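Local coordinates for protein toxin-antitoxin system toxin HepN family (PDB 6M6U) that cleaves mRNA as the bacteriostatic toxin of a type VII toxin-antitoxin system and is neutralized by its cognate antitoxin, mostly through tri-AMPylation, at residues Asp3-Lys8 with Ala54-Arg59; Lys17-Val22 with His118-Phe123; Leu75-Gln78 with Thr83-Leu86; Val94-Ile99 with Gln105-Asp110. All blocks are in the same frame, centred on the assembly; numbering follows the deposited sequence.

Contact 1: Asp3-Lys8 with Ala54-Arg59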
loop_
_atom_site.group_PDB
_atom_site.type_symbol
_atom_site.label_atom_id
_atom_site.label_comp_id
_atom_site.label_asym_id
_atom_site.label_seq_id
_atom_site.Cartn_x
_atom_site.Cartn_y
_atom_site.Cartn_z
ATOM N N ASP B 3 -24.208 31.511 27.416
ATOM C CA ASP B 3 -23.920 32.664 26.567
ATOM C C ASP B 3 -24.397 32.455 25.135
ATOM O O ASP B 3 -24.749 33.426 24.456
ATOM C CB ASP B 3 -22.424 32.979 26.586
ATOM C CG ASP B 3 -22.027 33.847 27.763
ATOM O OD1 ASP B 3 -22.931 34.409 28.417
ATOM O OD2 ASP B 3 -20.813 33.973 28.029
ATOM N N ILE B 4 -24.408 31.211 24.654
ATOM C CA ILE B 4 -24.921 30.943 23.314
ATOM C C ILE B 4 -26.421 31.200 23.261
ATOM O O ILE B 4 -26.926 31.838 22.330
ATOM C CB ILE B 4 -24.577 29.506 22.883
ATOM C CG1 ILE B 4 -23.166 29.454 22.302
ATOM C CG2 ILE B 4 -25.593 28.981 21.878
ATOM C CD1 ILE B 4 -22.727 28.068 21.911
ATOM N N ILE B 5 -27.153 30.708 24.263
ATOM C CA ILE B 5 -28.592 30.940 24.320
ATOM C C ILE B 5 -28.885 32.433 24.364
ATOM O O ILE B 5 -29.768 32.929 23.656
ATOM C CB ILE B 5 -29.202 30.212 25.533
ATOM C CG1 ILE B 5 -29.065 28.697 25.377
ATOM C CG2 ILE B 5 -30.659 30.608 25.712
ATOM C CD1 ILE B 5 -29.776 28.146 24.172
ATOM N N ILE B 6 -28.126 33.176 25.174
ATOM C CA ILE B 6 -28.387 34.602 25.364
ATOM C C ILE B 6 -28.168 35.375 24.067
ATOM O O ILE B 6 -28.980 36.231 23.695
ATOM C CB ILE B 6 -27.516 35.150 26.511
ATOM C CG1 ILE B 6 -27.992 34.587 27.859
ATOM C CG2 ILE B 6 -27.521 36.671 26.511
ATOM C CD1 ILE B 6 -26.959 34.679 28.971
ATOM N N ASN B 7 -27.080 35.080 23.350
ATOM C CA ASN B 7 -26.798 35.814 22.119
ATOM C C ASN B 7 -27.796 35.470 21.021
ATOM O O ASN B 7 -28.200 36.347 20.247
ATOM C CB ASN B 7 -25.367 35.541 21.655
ATOM C CG ASN B 7 -24.334 36.202 22.547
ATOM O OD1 ASN B 7 -23.846 37.292 22.249
ATOM N ND2 ASN B 7 -24.004 35.547 23.654
ATOM N N LYS B 8 -28.209 34.202 20.934
ATOM C CA LYS B 8 -29.201 33.828 19.932
ATOM C C LYS B 8 -30.556 34.458 20.237
ATOM O O LYS B 8 -31.271 34.876 19.316
ATOM C CB LYS B 8 -29.317 32.306 19.840
ATOM C CG LYS B 8 -28.038 31.612 19.395
ATOM C CD LYS B 8 -27.551 32.129 18.049
ATOM C CE LYS B 8 -26.199 31.522 17.691
ATOM N NZ LYS B 8 -25.701 31.973 16.360
ATOM N N ALA B 54 -31.829 25.144 19.349
ATOM C CA ALA B 54 -32.279 23.759 19.384
ATOM C C ALA B 54 -31.101 22.796 19.292
ATOM O O ALA B 54 -30.967 21.885 20.118
ATOM C CB ALA B 54 -33.270 23.511 18.249
ATOM N N ASN B 55 -30.239 22.985 18.283
ATOM C CA ASN B 55 -29.059 22.138 18.123
ATOM C C ASN B 55 -28.200 22.142 19.380
ATOM O O ASN B 55 -27.625 21.113 19.754
ATOM C CB ASN B 55 -28.227 22.611 16.928
ATOM C CG ASN B 55 -28.931 22.407 15.602
ATOM O OD1 ASN B 55 -29.818 21.560 15.478
ATOM N ND2 ASN B 55 -28.531 23.183 14.594
ATOM N N HIS B 56 -28.095 23.298 20.036
ATOM C CA HIS B 56 -27.281 23.411 21.241
ATOM C C HIS B 56 -27.848 22.558 22.369
ATOM O O HIS B 56 -27.122 21.776 22.997
ATOM C CB HIS B 56 -27.190 24.882 21.653
ATOM C CG HIS B 56 -26.538 25.110 22.980
ATOM N ND1 HIS B 56 -25.170 25.136 23.143
ATOM C CD2 HIS B 56 -27.068 25.353 24.204
ATOM C CE1 HIS B 56 -24.884 25.373 24.411
ATOM N NE2 HIS B 56 -26.018 25.510 25.076
ATOM N N ILE B 57 -29.153 22.687 22.627
ATOM C CA ILE B 57 -29.772 22.004 23.760
ATOM C C ILE B 57 -29.770 20.492 23.553
ATOM O O ILE B 57 -29.491 19.728 24.486
ATOM C CB ILE B 57 -31.193 22.550 23.990
ATOM C CG1 ILE B 57 -31.128 24.004 24.463
ATOM C CG2 ILE B 57 -31.942 21.697 25.000
ATOM C CD1 ILE B 57 -32.443 24.726 24.386
ATOM N N ASN B 58 -30.069 20.036 22.333
ATOM C CA ASN B 58 -30.051 18.602 22.056
ATOM C C ASN B 58 -28.672 18.001 22.305
ATOM O O ASN B 58 -28.559 16.851 22.746
ATOM C CB ASN B 58 -30.496 18.333 20.617
ATOM C CG ASN B 58 -31.985 18.556 20.416
ATOM O OD1 ASN B 58 -32.803 18.177 21.259
ATOM N ND2 ASN B 58 -32.347 19.179 19.298
ATOM N N ARG B 59 -27.610 18.760 22.024
ATOM C CA ARG B 59 -26.267 18.256 22.292
ATOM C C ARG B 59 -25.901 18.407 23.763
ATOM O O ARG B 59 -25.351 17.477 24.364
ATOM C CB ARG B 59 -25.242 18.973 21.411
ATOM C CG ARG B 59 -23.811 18.463 21.576
ATOM C CD ARG B 59 -22.865 19.245 20.677
ATOM N NE ARG B 59 -21.483 18.776 20.744
ATOM C CZ ARG B 59 -20.561 19.270 21.566
ATOM N NH1 ARG B 59 -20.868 20.245 22.410
ATOM N NH2 ARG B 59 -19.328 18.781 21.548
#
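Ile4 and Ile5 pack against His56 in a buried helix-helix contact between the first turns of helix 3-23 and the last turns of helix 33-60, the antiparallel pair with which the all-helical HEPN-type fold of this toxin begins. The evidence for the arrangement is the axis angle of 162° between the two short segments, at a closest approach of 10.6 Å. So wide a spacing needs large side chains to fill it, and the interface is carried by three isoleucines and one imidazole. Ile4 and His56 both point their CB atoms at the opposite helix and have the nearest CA atoms of the pair. With CG anti to the backbone N (chi1 172°), the His56 ring reaches across to the first helix. The CG2 methyl of Ile4 sits over one face of this ring, 4.2 Å from its centroid and 19° from the ring normal, as a CH-pi contact displaced toward the ND1-CG side. Ile4 CD1 approaches His56 ND1 as well, at 4.0 Å. Ile5 starts from a less direct position, but its end swings inward to meet the ring obliquely near CD2. Beyond the pair, Ile130 of helix 120-131 touches both Ile5 and Ile57, while the antitoxin MntA lies alongside: its Asp100 forms a salt bridge with Arg59, and its Glu101 packs on Ile4. The methyl at the end of Ile5 touches both a ring and a methyl of the second helix, CD1 lying 3.9 Å from His56 CD2 and 4.3 Å from Ile57 CD1.

Contact 2: Lys17-Val22 with His118-Phe123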
loop_
_atom_site.group_PDB
_atom_site.type_symbol
_atom_site.label_atom_id
_atom_site.label_comp_id
_atom_site.label_asym_id
_atom_site.label_seq_id
_atom_site.Cartn_x
_atom_site.Cartn_y
_atom_site.Cartn_z
ATOM N N LYS B 17 -37.565 42.924 15.224
ATOM C CA LYS B 17 -37.722 44.371 15.090
ATOM C C LYS B 17 -37.322 44.841 13.698
ATOM O O LYS B 17 -37.978 45.715 13.122
ATOM C CB LYS B 17 -36.913 45.106 16.158
ATOM C CG LYS B 17 -37.365 44.831 17.584
ATOM C CD LYS B 17 -37.171 46.056 18.479
ATOM C CE LYS B 17 -35.701 46.341 18.748
ATOM N NZ LYS B 17 -35.058 45.282 19.583
ATOM N N ARG B 18 -36.252 44.267 13.136
ATOM C CA ARG B 18 -35.886 44.580 11.757
ATOM C C ARG B 18 -37.015 44.238 10.791
ATOM O O ARG B 18 -37.226 44.954 9.805
ATOM C CB ARG B 18 -34.605 43.838 11.366
ATOM C CG ARG B 18 -33.328 44.485 11.876
ATOM C CD ARG B 18 -33.130 45.848 11.241
ATOM N NE ARG B 18 -32.997 45.756 9.790
ATOM C CZ ARG B 18 -33.330 46.727 8.943
ATOM N NH1 ARG B 18 -33.828 47.868 9.399
ATOM N NH2 ARG B 18 -33.172 46.553 7.637
ATOM N N ILE B 19 -37.764 43.166 11.063
ATOM C CA ILE B 19 -38.879 42.792 10.195
ATOM C C ILE B 19 -40.051 43.748 10.387
ATOM O O ILE B 19 -40.645 44.227 9.414
ATOM C CB ILE B 19 -39.302 41.332 10.445
ATOM C CG1 ILE B 19 -38.236 40.364 9.921
ATOM C CG2 ILE B 19 -40.658 41.044 9.803
ATOM C CD1 ILE B 19 -38.086 39.101 10.745
ATOM N N GLN B 20 -40.403 44.038 11.643
ATOM C CA GLN B 20 -41.500 44.966 11.905
ATOM C C GLN B 20 -41.189 46.359 11.369
ATOM O O GLN B 20 -42.069 47.030 10.816
ATOM C CB GLN B 20 -41.795 45.015 13.403
ATOM C CG GLN B 20 -42.452 43.745 13.925
ATOM C CD GLN B 20 -42.312 43.578 15.425
ATOM O OE1 GLN B 20 -41.523 44.269 16.072
ATOM N NE2 GLN B 20 -43.079 42.650 15.988
ATOM N N GLN B 21 -39.938 46.799 11.505
ATOM C CA GLN B 21 -39.569 48.137 11.050
ATOM C C GLN B 21 -39.564 48.232 9.528
ATOM O O GLN B 21 -40.031 49.226 8.962
ATOM C CB GLN B 21 -38.203 48.514 11.622
ATOM C CG GLN B 21 -37.630 49.819 11.106
ATOM C CD GLN B 21 -36.519 50.340 11.995
ATOM O OE1 GLN B 21 -35.579 50.986 11.526
ATOM N NE2 GLN B 21 -36.628 50.061 13.294
ATOM N N VAL B 22 -39.043 47.209 8.849
ATOM C CA VAL B 22 -38.939 47.255 7.394
ATOM C C VAL B 22 -40.299 47.037 6.744
ATOM O O VAL B 22 -40.609 47.638 5.708
ATOM C CB VAL B 22 -37.897 46.230 6.907
ATOM C CG1 VAL B 22 -37.985 46.036 5.398
ATOM C CG2 VAL B 22 -36.500 46.683 7.292
ATOM N N HIS B 118 -48.947 37.587 12.141
ATOM C CA HIS B 118 -49.547 36.700 13.128
ATOM C C HIS B 118 -48.628 35.634 13.706
ATOM O O HIS B 118 -49.027 34.980 14.677
ATOM C CB HIS B 118 -50.778 35.997 12.532
ATOM C CG HIS B 118 -51.874 36.935 12.139
ATOM N ND1 HIS B 118 -52.464 36.912 10.893
ATOM C CD2 HIS B 118 -52.490 37.925 12.827
ATOM C CE1 HIS B 118 -53.393 37.849 10.830
ATOM N NE2 HIS B 118 -53.429 38.478 11.991
ATOM N N HIS B 119 -47.431 35.425 13.161
ATOM C CA HIS B 119 -46.609 34.306 13.598
ATOM C C HIS B 119 -45.237 34.698 14.124
ATOM O O HIS B 119 -44.499 33.817 14.581
ATOM C CB HIS B 119 -46.464 33.285 12.464
ATOM C CG HIS B 119 -47.712 32.498 12.214
ATOM N ND1 HIS B 119 -47.822 31.159 12.521
ATOM C CD2 HIS B 119 -48.914 32.871 11.712
ATOM C CE1 HIS B 119 -49.034 30.736 12.207
ATOM N NE2 HIS B 119 -49.716 31.756 11.714
ATOM N N LEU B 120 -44.879 35.983 14.109
ATOM C CA LEU B 120 -43.659 36.400 14.790
ATOM C C LEU B 120 -43.711 36.086 16.279
ATOM O O LEU B 120 -42.659 36.020 16.926
ATOM C CB LEU B 120 -43.410 37.893 14.571
ATOM C CG LEU B 120 -43.142 38.298 13.119
ATOM C CD1 LEU B 120 -42.786 39.775 13.007
ATOM C CD2 LEU B 120 -42.043 37.427 12.518
ATOM N N GLU B 121 -44.913 35.878 16.828
ATOM C CA GLU B 121 -45.050 35.503 18.232
ATOM C C GLU B 121 -44.473 34.121 18.514
ATOM O O GLU B 121 -44.097 33.838 19.656
ATOM C CB GLU B 121 -46.521 35.548 18.649
ATOM C CG GLU B 121 -46.994 36.901 19.170
ATOM C CD GLU B 121 -47.277 37.909 18.066
ATOM O OE1 GLU B 121 -47.666 39.048 18.397
ATOM O OE2 GLU B 121 -47.118 37.566 16.875
ATOM N N ASP B 122 -44.410 33.248 17.502
ATOM C CA ASP B 122 -43.818 31.926 17.699
ATOM C C ASP B 122 -42.354 32.035 18.106
ATOM O O ASP B 122 -41.902 31.332 19.016
ATOM C CB ASP B 122 -43.960 31.084 16.430
ATOM C CG ASP B 122 -45.409 30.812 16.066
ATOM O OD1 ASP B 122 -46.279 30.914 16.958
ATOM O OD2 ASP B 122 -45.677 30.491 14.888
ATOM N N PHE B 123 -41.601 32.916 17.443
ATOM C CA PHE B 123 -40.225 33.179 17.851
ATOM C C PHE B 123 -40.160 33.674 19.290
ATOM O O PHE B 123 -39.305 33.236 20.067
ATOM C CB PHE B 123 -39.587 34.204 16.913
ATOM C CG PHE B 123 -39.398 33.716 15.506
ATOM C CD1 PHE B 123 -38.847 32.469 15.256
ATOM C CD2 PHE B 123 -39.770 34.510 14.430
ATOM C CE1 PHE B 123 -38.668 32.022 13.961
ATOM C CE2 PHE B 123 -39.595 34.067 13.129
ATOM C CZ PHE B 123 -39.043 32.819 12.897
#
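Leu120 reaches from the start of helix 120-131 to Ile19 and Gln20 near the end of helix 3-23, and a single methyl, its CD1, makes all the close approaches. On the buried side Leu120 CD1 meets Ile19 CG2 at 4.1 Å. Both residues direct their CB atoms at the opposite segment, and the two side chains run at a slant to one another. This is the close-packed half, continued by Ile16 against Leu120 and by Phe123, whose side chain touches Ile12 and Ile16 of helix 3-23. The solvent half is different in kind. Gln20 is exposed and starts off to the side, yet its chain, extended beyond CG, slides past Leu120 in the opposite direction. Its aliphatic CG lies 4.1 Å from Leu120 CD1 and its amide NE2 4.2 Å from the same methyl, so a polar chain borders the apolar core. Just before Leu120 the chain leaves helical geometry at His119, and ND1 of that ring donates to Asp122 OD2 over 3.3 Å with an N-H...O angle of 140°. The carboxylate receives it on the syn side, 27° out of its plane, a bent bond that ties the break to the first turn of the new helix. Packing the last helix against the first in this way, by branched aliphatic side chains, is characteristic of a helical bundle such as the HEPN fold.

Contact 3: Leu75-Gln78 with Thr83-Leu86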
loop_
_atom_site.group_PDB
_atom_site.type_symbol
_atom_site.label_atom_id
_atom_site.label_comp_id
_atom_site.label_asym_id
_atom_site.label_seq_id
_atom_site.Cartn_x
_atom_site.Cartn_y
_atom_site.Cartn_z
ATOM N N LEU B 75 -37.075 16.852 18.314
ATOM C CA LEU B 75 -36.458 16.235 19.486
ATOM C C LEU B 75 -36.738 17.036 20.755
ATOM O O LEU B 75 -36.912 16.458 21.833
ATOM C CB LEU B 75 -34.952 16.074 19.282
ATOM C CG LEU B 75 -34.496 15.017 18.266
ATOM C CD1 LEU B 75 -32.974 14.937 18.219
ATOM C CD2 LEU B 75 -35.086 13.649 18.591
ATOM N N LEU B 76 -36.768 18.367 20.656
ATOM C CA LEU B 76 -37.121 19.176 21.821
ATOM C C LEU B 76 -38.549 18.899 22.273
ATOM O O LEU B 76 -38.841 18.906 23.476
ATOM C CB LEU B 76 -36.952 20.663 21.517
ATOM C CG LEU B 76 -35.555 21.169 21.154
ATOM C CD1 LEU B 76 -35.638 22.621 20.716
ATOM C CD2 LEU B 76 -34.603 21.019 22.336
ATOM N N ALA B 77 -39.457 18.660 21.321
ATOM C CA ALA B 77 -40.855 18.427 21.669
ATOM C C ALA B 77 -41.047 17.060 22.315
ATOM O O ALA B 77 -41.820 16.923 23.270
ATOM C CB ALA B 77 -41.735 18.565 20.427
ATOM N N GLN B 78 -40.357 16.034 21.807
ATOM C CA GLN B 78 -40.454 14.706 22.407
ATOM C C GLN B 78 -39.909 14.678 23.828
ATOM O O GLN B 78 -40.299 13.807 24.614
ATOM C CB GLN B 78 -39.725 13.674 21.545
ATOM C CG GLN B 78 -40.091 13.738 20.075
ATOM C CD GLN B 78 -39.378 12.688 19.250
ATOM O OE1 GLN B 78 -38.174 12.780 19.012
ATOM N NE2 GLN B 78 -40.123 11.688 18.795
ATOM N N THR B 83 -43.755 22.780 23.418
ATOM C CA THR B 83 -45.015 22.116 23.132
ATOM C C THR B 83 -45.009 21.568 21.710
ATOM O O THR B 83 -44.299 22.065 20.832
ATOM C CB THR B 83 -46.181 23.086 23.313
ATOM O OG1 THR B 83 -46.167 24.048 22.254
ATOM C CG2 THR B 83 -46.061 23.811 24.644
ATOM N N GLN B 84 -45.795 20.515 21.495
ATOM C CA GLN B 84 -45.985 20.014 20.136
ATOM C C GLN B 84 -46.543 21.072 19.190
ATOM O O GLN B 84 -46.093 21.119 18.032
ATOM C CB GLN B 84 -46.884 18.770 20.158
ATOM C CG GLN B 84 -47.021 18.089 18.808
ATOM C CD GLN B 84 -45.768 17.334 18.416
ATOM O OE1 GLN B 84 -44.937 17.010 19.265
ATOM N NE2 GLN B 84 -45.621 17.056 17.124
ATOM N N PRO B 85 -47.498 21.927 19.585
ATOM C CA PRO B 85 -47.914 23.004 18.666
ATOM C C PRO B 85 -46.790 23.962 18.297
ATOM O O PRO B 85 -46.619 24.280 17.112
ATOM C CB PRO B 85 -49.049 23.705 19.437
ATOM C CG PRO B 85 -48.960 23.201 20.845
ATOM C CD PRO B 85 -48.411 21.823 20.737
ATOM N N LEU B 86 -46.017 24.441 19.277
ATOM C CA LEU B 86 -44.938 25.375 18.965
ATOM C C LEU B 86 -43.868 24.711 18.108
ATOM O O LEU B 86 -43.304 25.346 17.207
ATOM C CB LEU B 86 -44.329 25.936 20.250
ATOM C CG LEU B 86 -43.151 26.897 20.062
ATOM C CD1 LEU B 86 -43.557 28.103 19.222
ATOM C CD2 LEU B 86 -42.587 27.342 21.401
#
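Ala77 and Gln84 meet where a short loop joins helix 69-78 to helix 84-102, a helix-loop-helix connection at the surface of the all-helical bundle, with Thr83 as N-cap of the second helix. The CA atoms of Ala77 and Gln84 are 5.6 Å apart, the nearest pair. Tracing Gln84 outward gives the contact: its CB is still 5.2 Å from Ala77 CB, and its CG, set anti to the backbone N (chi1 -174°), is only slightly nearer. The bend at chi2 (74°) then turns the chain back, bringing Gln84 CD to 4.7 Å from Ala77 CB. At the tip the amide divides: Gln84 OE1 rests 3.7 Å from Ala77 CB, whereas NE2 is turned away from it. This is van der Waals contact between a methyl and a carbonyl oxygen, and Thr83 O gives Ala77 CB a looser neighbour at 4.4 Å. Leu76 instead packs on helix 33-60 and Leu86 on helix 120-131, so the two segments are apparently held into the bundle through other helices and only lightly against each other. The start of the second helix is fixed by its cap, in which Leu86 N donates to Thr83 OG1 at 3.0 Å and 164°.

Contact 4: Val94-Ile99 with Gln105-Asp110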
loop_
_atom_site.group_PDB
_atom_site.type_symbol
_atom_site.label_atom_id
_atom_site.label_comp_id
_atom_site.label_asym_id
_atom_site.label_seq_id
_atom_site.Cartn_x
_atom_site.Cartn_y
_atom_site.Cartn_z
ATOM N N VAL B 94 -39.441 27.204 9.146
ATOM C CA VAL B 94 -38.272 26.764 8.390
ATOM C C VAL B 94 -38.657 26.448 6.952
ATOM O O VAL B 94 -37.960 26.836 6.006
ATOM C CB VAL B 94 -37.617 25.548 9.075
ATOM C CG1 VAL B 94 -36.407 25.083 8.282
ATOM C CG2 VAL B 94 -37.226 25.883 10.508
ATOM N N GLY B 95 -39.771 25.737 6.766
ATOM C CA GLY B 95 -40.212 25.418 5.418
ATOM C C GLY B 95 -40.502 26.657 4.596
ATOM O O GLY B 95 -40.183 26.713 3.404
ATOM N N LEU B 96 -41.109 27.669 5.221
ATOM C CA LEU B 96 -41.346 28.928 4.523
ATOM C C LEU B 96 -40.034 29.625 4.194
ATOM O O LEU B 96 -39.889 30.207 3.111
ATOM C CB LEU B 96 -42.234 29.840 5.366
ATOM C CG LEU B 96 -42.556 31.189 4.719
ATOM C CD1 LEU B 96 -43.279 30.985 3.392
ATOM C CD2 LEU B 96 -43.384 32.058 5.662
ATOM N N ARG B 97 -39.069 29.577 5.118
ATOM C CA ARG B 97 -37.752 30.140 4.842
ATOM C C ARG B 97 -37.141 29.503 3.602
ATOM O O ARG B 97 -36.644 30.206 2.714
ATOM C CB ARG B 97 -36.829 29.961 6.050
ATOM C CG ARG B 97 -35.353 30.215 5.742
ATOM C CD ARG B 97 -34.567 28.912 5.668
ATOM N NE ARG B 97 -33.918 28.606 6.939
ATOM C CZ ARG B 97 -33.375 27.431 7.238
ATOM N NH1 ARG B 97 -33.409 26.433 6.365
ATOM N NH2 ARG B 97 -32.800 27.250 8.420
ATOM N N ASN B 98 -37.182 28.169 3.520
ATOM C CA ASN B 98 -36.611 27.472 2.371
ATOM C C ASN B 98 -37.247 27.937 1.068
ATOM O O ASN B 98 -36.549 28.145 0.070
ATOM C CB ASN B 98 -36.774 25.959 2.530
ATOM C CG ASN B 98 -35.899 25.385 3.633
ATOM O OD1 ASN B 98 -34.943 26.020 4.076
ATOM N ND2 ASN B 98 -36.220 24.170 4.073
ATOM N N ILE B 99 -38.570 28.106 1.058
ATOM C CA ILE B 99 -39.239 28.585 -0.148
ATOM C C ILE B 99 -38.849 30.028 -0.428
ATOM O O ILE B 99 -38.429 30.370 -1.540
ATOM C CB ILE B 99 -40.766 28.431 -0.020
ATOM C CG1 ILE B 99 -41.150 26.958 0.138
ATOM C CG2 ILE B 99 -41.466 29.042 -1.230
ATOM C CD1 ILE B 99 -42.633 26.743 0.375
ATOM N N GLN B 105 -39.655 32.357 -6.776
ATOM C CA GLN B 105 -40.660 32.404 -7.833
ATOM C C GLN B 105 -41.900 31.599 -7.469
ATOM O O GLN B 105 -42.993 31.888 -7.968
ATOM C CB GLN B 105 -40.060 31.905 -9.147
ATOM C CG GLN B 105 -39.027 32.845 -9.753
ATOM C CD GLN B 105 -39.656 34.061 -10.413
ATOM O OE1 GLN B 105 -40.353 33.944 -11.423
ATOM N NE2 GLN B 105 -39.413 35.236 -9.843
ATOM N N GLU B 106 -41.758 30.595 -6.605
ATOM C CA GLU B 106 -42.900 29.835 -6.112
ATOM C C GLU B 106 -43.415 30.339 -4.772
ATOM O O GLU B 106 -44.402 29.800 -4.261
ATOM C CB GLU B 106 -42.544 28.350 -5.998
ATOM C CG GLU B 106 -42.444 27.638 -7.333
ATOM C CD GLU B 106 -43.506 28.097 -8.312
ATOM O OE1 GLU B 106 -43.137 28.637 -9.377
ATOM O OE2 GLU B 106 -44.709 27.929 -8.011
ATOM N N LEU B 107 -42.777 31.350 -4.191
ATOM C CA LEU B 107 -43.226 31.874 -2.912
ATOM C C LEU B 107 -44.581 32.544 -3.061
ATOM O O LEU B 107 -44.813 33.321 -3.994
ATOM C CB LEU B 107 -42.213 32.871 -2.353
ATOM C CG LEU B 107 -42.557 33.482 -0.992
ATOM C CD1 LEU B 107 -42.685 32.397 0.063
ATOM C CD2 LEU B 107 -41.515 34.515 -0.584
ATOM N N ASN B 108 -45.488 32.227 -2.143
ATOM C CA ASN B 108 -46.753 32.940 -2.037
ATOM C C ASN B 108 -46.553 34.073 -1.040
ATOM O O ASN B 108 -46.482 33.841 0.172
ATOM C CB ASN B 108 -47.884 32.012 -1.607
ATOM C CG ASN B 108 -49.247 32.649 -1.783
ATOM O OD1 ASN B 108 -49.774 33.281 -0.867
ATOM N ND2 ASN B 108 -49.819 32.502 -2.974
ATOM N N LEU B 109 -46.463 35.299 -1.556
ATOM C CA LEU B 109 -46.104 36.440 -0.726
ATOM C C LEU B 109 -47.117 36.702 0.381
ATOM O O LEU B 109 -46.793 37.401 1.347
ATOM C CB LEU B 109 -45.949 37.680 -1.604
ATOM C CG LEU B 109 -44.792 38.615 -1.268
ATOM C CD1 LEU B 109 -43.515 37.825 -1.003
ATOM C CD2 LEU B 109 -44.594 39.588 -2.410
ATOM N N ASP B 110 -48.331 36.151 0.273
ATOM C CA ASP B 110 -49.351 36.397 1.287
ATOM C C ASP B 110 -49.119 35.587 2.557
ATOM O O ASP B 110 -49.516 36.024 3.644
ATOM C CB ASP B 110 -50.740 36.096 0.725
ATOM C CG ASP B 110 -51.214 37.153 -0.256
ATOM O OD1 ASP B 110 -50.970 38.355 -0.001
ATOM O OD2 ASP B 110 -51.833 36.789 -1.278
#
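Leu96 and Ile99 press on Leu107 without any flat group between them; the flat group here, the guanidinium of Arg97, points away from the contact. One face of it carries Val94 CG1, 3.8 Å above the plane and toward the rim. At its edge, nearly in plane, Arg97 NH1 donates to Asn98 OD1 over 2.8 Å at 153°, and NH2 forms a salt bridge with Glu48, so two separate nitrogens are held and the rotation of the group is restrained. The side of helix 84-102 that bears Leu96 and Ile99 makes the contact. Leu107 sends its CG anti to the backbone N (chi1 -179°), which brings CD1 within contact of two partners: Leu96 CD1 at 3.7 Å, the two chains crossing near a right angle, and Ile99 CG2 at 3.8 Å. The same Ile99 methyl also touches the backbone, 3.7 Å from Leu107 CA. Ile40 and Val112 supply further apolar neighbours of Leu107. Asn108 follows as N-cap of helix 109-118, although its OD1 accepts only weakly from Asp110 N. Arg97, Asn98 and Ile99 belong to the RX(4)HXY motif, and Arg97 is probably an active-site residue, as in related proteins. The chemistry thus divides by side: polar bonds orient the arginine, while van der Waals packing, mostly of methyls, folds the segment after the motif back against the helix that bears it.

In the fold
Contacts 1 and 2 share helix 3-23, with centres 21 Å apart, and their segments alternate along the chain. Contact 3 touches contact 1 directly, Ala54 CB lying 3.5 Å from Leu76 CD1, and contact 2 through Asp122 O and Leu86 CD1 at 3.6 Å, so the two helices that contact 3 joins pack on helices of contacts 1 and 2. Contacts 3 and 4 both use helix 84-102, yet their centres are 23 Å apart. Contact 4 alone holds part of the RX(4)HXY motif, its Ile99 side chain about 7 Å from that of His102, and lies across the chain's centre from contact 1. The Ile19 side chain in contact 2 is about 10 Å from that of Arg97.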